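Local coordinates for glycoside hydrolase family 31 (PDB 5I0F), which probably hydrolyses cycloalternan, a cyclic glucose oligosaccharide, through a covalent glycosyl-enzyme intermediate formed in its TIM-barrel domain, at residues 139-144 with 264-269; 144-149 with 165-170. All blocks are in the same frame, centred on the assembly; numbering follows the deposited sequence.

Contact 1 (139-144 with 264-269); sequences IDIDGD and VRVNTW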
ATOM      1  N   ILE A 139     -19.126 -22.768  -3.187  1.00 31.29           N
ATOM      2  CA  ILE A 139     -17.873 -22.282  -3.738  1.00 30.12           C
ATOM      3  C   ILE A 139     -17.846 -22.620  -5.237  1.00 29.96           C
ATOM      4  O   ILE A 139     -17.816 -23.799  -5.602  1.00 29.53           O
ATOM      5  CB  ILE A 139     -16.637 -22.920  -3.059  1.00 29.74           C
ATOM      6  CG1 ILE A 139     -16.709 -22.846  -1.526  1.00 30.01           C
ATOM      7  CG2 ILE A 139     -15.364 -22.259  -3.558  1.00 28.98           C
ATOM      8  CD1 ILE A 139     -16.729 -21.459  -0.953  1.00 30.10           C
ATOM      9  N   ASP A 140     -17.861 -21.594  -6.084  1.00 29.39           N
ATOM     10  CA  ASP A 140     -17.804 -21.762  -7.539  1.00 29.99           C
ATOM     11  C   ASP A 140     -16.314 -21.801  -7.905  1.00 29.35           C
ATOM     12  O   ASP A 140     -15.656 -20.756  -7.965  1.00 27.23           O
ATOM     13  CB  ASP A 140     -18.559 -20.602  -8.222  1.00 31.53           C
ATOM     14  CG  ASP A 140     -18.465 -20.631  -9.756  1.00 33.36           C
ATOM     15  OD1 ASP A 140     -17.933 -21.607 -10.299  1.00 34.45           O
ATOM     16  OD2 ASP A 140     -18.912 -19.659 -10.416  1.00 34.87           O
ATOM     17  N   ILE A 141     -15.791 -23.011  -8.078  1.00 29.76           N
ATOM     18  CA  ILE A 141     -14.359 -23.242  -8.295  1.00 30.55           C
ATOM     19  C   ILE A 141     -14.168 -24.491  -9.180  1.00 32.63           C
ATOM     20  O   ILE A 141     -14.838 -25.487  -8.980  1.00 32.15           O
ATOM     21  CB  ILE A 141     -13.599 -23.418  -6.947  1.00 30.04           C
ATOM     22  CG1 ILE A 141     -12.086 -23.583  -7.182  1.00 30.10           C
ATOM     23  CG2 ILE A 141     -14.134 -24.610  -6.150  1.00 30.30           C
ATOM     24  CD1 ILE A 141     -11.220 -23.476  -5.934  1.00 29.38           C
ATOM     25  N   ASP A 142     -13.254 -24.405 -10.138  1.00 34.63           N
ATOM     26  CA  ASP A 142     -12.944 -25.485 -11.077  1.00 39.07           C
ATOM     27  C   ASP A 142     -11.597 -26.090 -10.684  1.00 39.24           C
ATOM     28  O   ASP A 142     -11.110 -25.827  -9.592  1.00 38.20           O
ATOM     29  CB  ASP A 142     -12.920 -24.918 -12.502  1.00 41.39           C
ATOM     30  CG  ASP A 142     -14.262 -24.326 -12.903  1.00 44.99           C
ATOM     31  OD1 ASP A 142     -15.263 -25.058 -12.818  1.00 49.01           O
ATOM     32  OD2 ASP A 142     -14.331 -23.130 -13.277  1.00 48.44           O
ATOM     33  N   GLY A 143     -11.004 -26.924 -11.538  1.00 41.11           N
ATOM     34  CA  GLY A 143      -9.653 -27.440 -11.271  1.00 41.86           C
ATOM     35  C   GLY A 143      -9.673 -28.575 -10.269  1.00 42.65           C
ATOM     36  O   GLY A 143     -10.744 -29.031  -9.868  1.00 45.15           O
ATOM     37  N   ASP A 144      -8.494 -29.021  -9.846  1.00 42.13           N
ATOM     38  CA  ASP A 144      -8.365 -30.273  -9.075  1.00 42.02           C
ATOM     39  C   ASP A 144      -7.814 -30.134  -7.649  1.00 37.70           C
ATOM     40  O   ASP A 144      -7.666 -31.148  -6.971  1.00 37.69           O
ATOM     41  CB  ASP A 144      -7.536 -31.326  -9.873  1.00 45.73           C
ATOM     42  CG  ASP A 144      -6.087 -30.872 -10.184  1.00 47.98           C
ATOM     43  OD1 ASP A 144      -5.502 -30.061  -9.444  1.00 49.95           O
ATOM     44  OD2 ASP A 144      -5.515 -31.347 -11.192  1.00 51.89           O
ATOM     45  N   VAL A 264     -19.189 -17.909  -3.416  1.00 31.46           N
ATOM     46  CA  VAL A 264     -17.836 -17.403  -3.553  1.00 30.09           C
ATOM     47  C   VAL A 264     -17.205 -17.919  -4.841  1.00 28.81           C
ATOM     48  O   VAL A 264     -17.052 -19.114  -5.009  1.00 30.48           O
ATOM     49  CB  VAL A 264     -16.954 -17.850  -2.364  1.00 30.56           C
ATOM     50  CG1 VAL A 264     -15.537 -17.314  -2.507  1.00 29.58           C
ATOM     51  CG2 VAL A 264     -17.577 -17.407  -1.047  1.00 31.23           C
ATOM     52  N   ARG A 265     -16.818 -17.026  -5.733  1.00 27.12           N
ATOM     53  CA  ARG A 265     -16.154 -17.413  -6.976  1.00 27.13           C
ATOM     54  C   ARG A 265     -14.650 -17.429  -6.741  1.00 25.63           C
ATOM     55  O   ARG A 265     -14.094 -16.461  -6.201  1.00 24.54           O
ATOM     56  CB  ARG A 265     -16.525 -16.452  -8.105  1.00 27.99           C
ATOM     57  CG  ARG A 265     -15.692 -16.544  -9.374  1.00 29.04           C
ATOM     58  CD  ARG A 265     -15.839 -17.866 -10.096  1.00 30.44           C
ATOM     59  NE  ARG A 265     -14.876 -17.974 -11.192  1.00 31.48           N
ATOM     60  CZ  ARG A 265     -14.729 -19.036 -11.986  1.00 33.81           C
ATOM     61  NH1 ARG A 265     -15.497 -20.121 -11.841  1.00 35.28           N
ATOM     62  NH2 ARG A 265     -13.807 -19.016 -12.945  1.00 33.68           N
ATOM     63  N   VAL A 266     -14.007 -18.526  -7.133  1.00 24.86           N
ATOM     64  CA  VAL A 266     -12.556 -18.641  -7.124  1.00 24.21           C
ATOM     65  C   VAL A 266     -12.095 -18.975  -8.535  1.00 24.34           C
ATOM     66  O   VAL A 266     -12.359 -20.075  -9.035  1.00 24.44           O
ATOM     67  CB  VAL A 266     -12.079 -19.736  -6.153  1.00 24.04           C
ATOM     68  CG1 VAL A 266     -10.552 -19.806  -6.137  1.00 23.74           C
ATOM     69  CG2 VAL A 266     -12.633 -19.468  -4.760  1.00 24.19           C
ATOM     70  N   ASN A 267     -11.414 -18.037  -9.185  1.00 23.99           N
ATOM     71  CA  ASN A 267     -10.831 -18.304 -10.491  1.00 24.51           C
ATOM     72  C   ASN A 267      -9.576 -19.145 -10.299  1.00 24.49           C
ATOM     73  O   ASN A 267      -8.869 -19.015  -9.284  1.00 23.54           O
ATOM     74  CB  ASN A 267     -10.481 -17.019 -11.226  1.00 24.88           C
ATOM     75  CG  ASN A 267     -11.679 -16.118 -11.444  1.00 25.73           C
ATOM     76  OD1 ASN A 267     -12.678 -16.512 -12.060  1.00 26.11           O
ATOM     77  ND2 ASN A 267     -11.593 -14.894 -10.940  1.00 25.96           N
ATOM     78  N   THR A 268      -9.303 -20.028 -11.259  1.00 24.78           N
ATOM     79  CA  THR A 268      -8.114 -20.891 -11.205  1.00 24.95           C
ATOM     80  C   THR A 268      -7.547 -21.096 -12.593  1.00 25.68           C
ATOM     81  O   THR A 268      -8.272 -21.037 -13.582  1.00 25.84           O
ATOM     82  CB  THR A 268      -8.396 -22.290 -10.583  1.00 26.03           C
ATOM     83  OG1 THR A 268      -9.423 -22.984 -11.322  1.00 26.58           O
ATOM     84  CG2 THR A 268      -8.823 -22.195  -9.134  1.00 25.97           C
ATOM     85  N   TRP A 269      -6.242 -21.336 -12.655  1.00 25.94           N
ATOM     86  CA  TRP A 269      -5.526 -21.545 -13.908  1.00 26.57           C
ATOM     87  C   TRP A 269      -4.438 -22.544 -13.684  1.00 26.85           C
ATOM     88  O   TRP A 269      -3.996 -22.761 -12.555  1.00 25.52           O
ATOM     89  CB  TRP A 269      -4.891 -20.253 -14.427  1.00 26.28           C
ATOM     90  CG  TRP A 269      -5.857 -19.132 -14.509  1.00 26.16           C
ATOM     91  CD1 TRP A 269      -6.658 -18.832 -15.558  1.00 26.59           C
ATOM     92  CD2 TRP A 269      -6.144 -18.167 -13.485  1.00 25.64           C
ATOM     93  NE1 TRP A 269      -7.430 -17.735 -15.266  1.00 26.50           N
ATOM     94  CE2 TRP A 269      -7.148 -17.315 -13.992  1.00 25.92           C
ATOM     95  CE3 TRP A 269      -5.652 -17.942 -12.187  1.00 25.63           C
ATOM     96  CZ2 TRP A 269      -7.669 -16.250 -13.262  1.00 25.30           C
ATOM     97  CZ3 TRP A 269      -6.172 -16.864 -11.448  1.00 25.32           C
ATOM     98  CH2 TRP A 269      -7.163 -16.031 -11.997  1.00 25.24           C
TER
HETATM   99  O   HOH W   1     -11.907 -21.985 -10.957  1.00 31.08           O
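Asp140 and Asp142 both reach for the guanidinium of Arg265, and both converge on its NH1. Arg265 NH1 donates to Asp140 OD1 over 3.2 Å, in a rather bent bond (140°); the oxygen lies in the guanidinium plane but is itself approached from above the carboxylate plane. Asp142 OD2 adds a salt bridge to Arg265 NH1 at 3.5 Å. Arg265 bends at chi2 (65°), which sets CD beside Asp140; farther out, the guanidinium offers NE and NH2 to Asn267 OD1, a side-on grip on one oxygen that, with the carboxylates at NH1, should restrain the rotation of the guanidinium. Asn267 ND2 is held in turn by Glu231 and His229. The two backbones form the parallel edge of a mixed sheet, 138-141 being its outermost strand, with Asp140 N bonded to Val264 O (2.8 Å) and Val266 N to Asp140 O (2.9 Å). On the other face of this sheet Ile141, its CG1 anti to the backbone N (chi1 -177°), lies beside Val266 with CD1 3.7 Å from Val266 CG1, while Ile139 CD1 packs on Val264 CB. Where the strands diverge, a water accepts from Asp142 N, donates to Val266 O and bonds to Thr268 OG1 at 2.7 Å.

Contact 2 (144-149 with 165-170); sequences DRFIPD and FALRIE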
ATOM      1  N   ASP A 144      -8.494 -29.021  -9.846  1.00 42.13           N
ATOM      2  CA  ASP A 144      -8.365 -30.273  -9.075  1.00 42.02           C
ATOM      3  C   ASP A 144      -7.814 -30.134  -7.649  1.00 37.70           C
ATOM      4  O   ASP A 144      -7.666 -31.148  -6.971  1.00 37.69           O
ATOM      5  CB  ASP A 144      -7.536 -31.326  -9.873  1.00 45.73           C
ATOM      6  CG  ASP A 144      -6.087 -30.872 -10.184  1.00 47.98           C
ATOM      7  OD1 ASP A 144      -5.502 -30.061  -9.444  1.00 49.95           O
ATOM      8  OD2 ASP A 144      -5.515 -31.347 -11.192  1.00 51.89           O
ATOM      9  N   ARG A 145      -7.509 -28.916  -7.187  1.00 33.45           N
ATOM     10  CA  ARG A 145      -6.952 -28.745  -5.829  1.00 31.26           C
ATOM     11  C   ARG A 145      -7.970 -28.427  -4.732  1.00 28.98           C
ATOM     12  O   ARG A 145      -7.657 -28.560  -3.557  1.00 27.34           O
ATOM     13  CB  ARG A 145      -5.828 -27.704  -5.829  1.00 30.46           C
ATOM     14  CG  ARG A 145      -4.654 -28.037  -6.757  1.00 30.60           C
ATOM     15  CD  ARG A 145      -4.080 -29.436  -6.551  1.00 31.04           C
ATOM     16  NE  ARG A 145      -2.845 -29.629  -7.328  1.00 31.40           N
ATOM     17  CZ  ARG A 145      -1.616 -29.272  -6.946  1.00 30.71           C
ATOM     18  NH1 ARG A 145      -1.396 -28.723  -5.751  1.00 29.43           N
ATOM     19  NH2 ARG A 145      -0.582 -29.491  -7.775  1.00 30.93           N
ATOM     20  N   PHE A 146      -9.177 -28.020  -5.104  1.00 28.16           N
ATOM     21  CA  PHE A 146     -10.248 -27.766  -4.122  1.00 27.12           C
ATOM     22  C   PHE A 146     -10.589 -29.051  -3.389  1.00 27.39           C
ATOM     23  O   PHE A 146     -10.798 -30.067  -4.029  1.00 27.69           O
ATOM     24  CB  PHE A 146     -11.491 -27.264  -4.854  1.00 27.37           C
ATOM     25  CG  PHE A 146     -12.686 -27.004  -3.962  1.00 27.25           C
ATOM     26  CD1 PHE A 146     -12.607 -26.100  -2.915  1.00 27.34           C
ATOM     27  CD2 PHE A 146     -13.913 -27.619  -4.214  1.00 28.48           C
ATOM     28  CE1 PHE A 146     -13.713 -25.825  -2.118  1.00 27.40           C
ATOM     29  CE2 PHE A 146     -15.023 -27.342  -3.424  1.00 28.46           C
ATOM     30  CZ  PHE A 146     -14.918 -26.457  -2.370  1.00 27.72           C
ATOM     31  N   ILE A 147     -10.649 -28.994  -2.063  1.00 26.83           N
ATOM     32  CA  ILE A 147     -11.053 -30.114  -1.225  1.00 27.39           C
ATOM     33  C   ILE A 147     -12.570 -30.006  -1.017  1.00 27.91           C
ATOM     34  O   ILE A 147     -13.029 -29.153  -0.243  1.00 26.98           O
ATOM     35  CB  ILE A 147     -10.339 -30.056   0.147  1.00 27.53           C
ATOM     36  CG1 ILE A 147      -8.797 -30.012  -0.017  1.00 27.52           C
ATOM     37  CG2 ILE A 147     -10.774 -31.200   1.044  1.00 28.11           C
ATOM     38  CD1 ILE A 147      -8.182 -31.209  -0.720  1.00 28.25           C
ATOM     39  N   PRO A 148     -13.358 -30.841  -1.722  1.00 29.20           N
ATOM     40  CA  PRO A 148     -14.810 -30.596  -1.750  1.00 30.15           C
ATOM     41  C   PRO A 148     -15.560 -30.678  -0.414  1.00 30.42           C
ATOM     42  O   PRO A 148     -16.573 -30.009  -0.267  1.00 30.61           O
ATOM     43  CB  PRO A 148     -15.346 -31.620  -2.761  1.00 30.87           C
ATOM     44  CG  PRO A 148     -14.278 -32.636  -2.933  1.00 31.26           C
ATOM     45  CD  PRO A 148     -12.973 -32.025  -2.522  1.00 30.07           C
ATOM     46  N   ASP A 149     -15.087 -31.459   0.551  1.00 31.61           N
ATOM     47  CA  ASP A 149     -15.750 -31.484   1.881  1.00 33.11           C
ATOM     48  C   ASP A 149     -15.213 -30.415   2.873  1.00 31.72           C
ATOM     49  O   ASP A 149     -15.621 -30.384   4.039  1.00 30.74           O
ATOM     50  CB  ASP A 149     -15.721 -32.894   2.506  1.00 35.62           C
ATOM     51  CG  ASP A 149     -14.321 -33.325   2.975  1.00 38.37           C
ATOM     52  OD1 ASP A 149     -13.325 -32.573   2.803  1.00 41.17           O
ATOM     53  OD2 ASP A 149     -14.212 -34.441   3.532  1.00 42.35           O
ATOM     54  N   PHE A 165     -12.417 -22.667   3.536  1.00 23.88           N
ATOM     55  CA  PHE A 165     -12.260 -23.851   2.695  1.00 23.94           C
ATOM     56  C   PHE A 165     -10.773 -24.062   2.417  1.00 23.47           C
ATOM     57  O   PHE A 165      -9.949 -23.226   2.801  1.00 23.22           O
ATOM     58  CB  PHE A 165     -13.102 -23.726   1.412  1.00 23.99           C
ATOM     59  CG  PHE A 165     -12.687 -22.609   0.512  1.00 24.11           C
ATOM     60  CD1 PHE A 165     -13.220 -21.331   0.670  1.00 24.58           C
ATOM     61  CD2 PHE A 165     -11.742 -22.825  -0.487  1.00 24.16           C
ATOM     62  CE1 PHE A 165     -12.827 -20.293  -0.174  1.00 24.65           C
ATOM     63  CE2 PHE A 165     -11.340 -21.794  -1.323  1.00 24.49           C
ATOM     64  CZ  PHE A 165     -11.889 -20.525  -1.170  1.00 24.40           C
ATOM     65  N   ALA A 166     -10.436 -25.182   1.790  1.00 23.08           N
ATOM     66  CA  ALA A 166      -9.040 -25.562   1.600  1.00 22.67           C
ATOM     67  C   ALA A 166      -8.727 -25.965   0.181  1.00 23.24           C
ATOM     68  O   ALA A 166      -9.591 -26.473  -0.558  1.00 23.73           O
ATOM     69  CB  ALA A 166      -8.658 -26.680   2.548  1.00 22.69           C
ATOM     70  N   LEU A 167      -7.466 -25.728  -0.183  1.00 23.34           N
ATOM     71  CA  LEU A 167      -6.878 -26.222  -1.416  1.00 23.55           C
ATOM     72  C   LEU A 167      -5.667 -27.096  -1.100  1.00 24.04           C
ATOM     73  O   LEU A 167      -4.878 -26.804  -0.178  1.00 23.21           O
ATOM     74  CB  LEU A 167      -6.418 -25.062  -2.294  1.00 23.54           C
ATOM     75  CG  LEU A 167      -7.403 -23.933  -2.559  1.00 23.33           C
ATOM     76  CD1 LEU A 167      -6.702 -22.901  -3.427  1.00 23.70           C
ATOM     77  CD2 LEU A 167      -8.645 -24.450  -3.255  1.00 23.86           C
ATOM     78  N   ARG A 168      -5.488 -28.149  -1.900  1.00 25.10           N
ATOM     79  CA  ARG A 168      -4.361 -29.051  -1.742  1.00 25.91           C
ATOM     80  C   ARG A 168      -3.064 -28.455  -2.334  1.00 25.15           C
ATOM     81  O   ARG A 168      -3.080 -27.920  -3.436  1.00 25.14           O
ATOM     82  CB  ARG A 168      -4.684 -30.384  -2.420  1.00 27.94           C
ATOM     83  CG  ARG A 168      -3.675 -31.489  -2.131  1.00 29.98           C
ATOM     84  CD  ARG A 168      -4.207 -32.861  -2.541  1.00 32.25           C
ATOM     85  NE  ARG A 168      -4.428 -32.899  -3.976  1.00 33.64           N
ATOM     86  CZ  ARG A 168      -3.478 -33.053  -4.904  1.00 35.57           C
ATOM     87  NH1 ARG A 168      -3.832 -33.062  -6.186  1.00 37.01           N
ATOM     88  NH2 ARG A 168      -2.183 -33.228  -4.581  1.00 36.40           N
ATOM     89  N   ILE A 169      -1.955 -28.587  -1.610  1.00 25.08           N
ATOM     90  CA  ILE A 169      -0.619 -28.212  -2.103  1.00 25.41           C
ATOM     91  C   ILE A 169       0.280 -29.427  -1.959  1.00 25.82           C
ATOM     92  O   ILE A 169       0.133 -30.189  -1.010  1.00 25.78           O
ATOM     93  CB  ILE A 169      -0.052 -26.963  -1.362  1.00 25.60           C
ATOM     94  CG1 ILE A 169       1.317 -26.549  -1.883  1.00 26.30           C
ATOM     95  CG2 ILE A 169       0.040 -27.170   0.153  1.00 26.04           C
ATOM     96  CD1 ILE A 169       1.728 -25.138  -1.458  1.00 26.01           C
ATOM     97  N   GLU A 170       1.177 -29.610  -2.925  1.00 26.15           N
ATOM     98  CA  GLU A 170       2.096 -30.756  -2.970  1.00 28.20           C
ATOM     99  C   GLU A 170       3.482 -30.393  -2.423  1.00 28.03           C
ATOM    100  O   GLU A 170       3.830 -29.217  -2.286  1.00 26.14           O
ATOM    101  CB  GLU A 170       2.178 -31.315  -4.401  1.00 29.66           C
ATOM    102  CG  GLU A 170       0.814 -31.812  -4.873  1.00 30.90           C
ATOM    103  CD  GLU A 170       0.821 -32.529  -6.215  1.00 32.91           C
ATOM    104  OE1 GLU A 170       1.832 -32.486  -6.926  1.00 34.92           O
ATOM    105  OE2 GLU A 170      -0.211 -33.149  -6.556  1.00 34.78           O
TER
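Arg145 and Arg168, the two residues most covered here, meet where a loop crosses the end of strand 160-168, which belongs to an antiparallel six-stranded sheet. The loop joins the end of this strand, an inner one of the sheet, through a single bridge, Phe146 with Leu167: Arg168 N donates to Arg145 O at 2.8 Å, and Ile147 N to Ala166 O at 3.1 Å in a nearly straight bond. Beyond the bridge the arginine side chains cross at about a right angle, yet their guanidinium groups are stacked, with centres 4.7 Å apart and planes at 27°. Arg145 CD lies over one face of the Arg168 group. Such close like charges are probably offset by the nearby carboxylates of Asp144, Glu170 and Glu173. Asp144 OD1 pairs with Arg145 NE, and Glu173, outside both segments, forms a salt bridge with Arg145 NH2. Glu170 serves both arginines in different ways: its carboxylate lies over a face of the Arg145 guanidinium, a long contact of charges alone, whereas OE2 meets Arg168 NH2 in plane at 2.8 Å through its anti lone pair. Ile147 CG1 touches Ala166 O and Ala166 CB, and its CD1 meets Arg168 CB at 4.0 Å. On the other side of the loop, Phe146 brings CE1 to within 3.9 Å of Phe165 CD2, the two side chains crossing at about a right angle, while Leu167 CD2 comes up at the edge of the Phe146 ring. Arg145 NH1 reaches back to the strand and donates to Arg168 O at 3.0 Å; the oxygen lies in the guanidinium plane, but NH1 stands 44° above the carbonyl plane.

In the fold
From the N terminus, strand 138-141 comes first and runs directly into the loop that carries Arg145 and Phe146; Asp144 belongs to both contacts. After strand 152-155 the chain returns along strand 160-168, and contact 2 closes a short loop of 15 intervening residues. Contact 1 closes much later, when strand 263-271 pairs beside 138-141, so the smaller closure lies wholly within the larger. Contact 1 sits in the five-stranded mixed sheet and contact 2 at the six-stranded antiparallel one. The loop residue Phe146 packs on Ile141 (Ile141 CG2 to Phe146 CG 3.6 Å), and the sheets meet directly where Val266 CG2 lies 3.8 Å from Phe165 CZ.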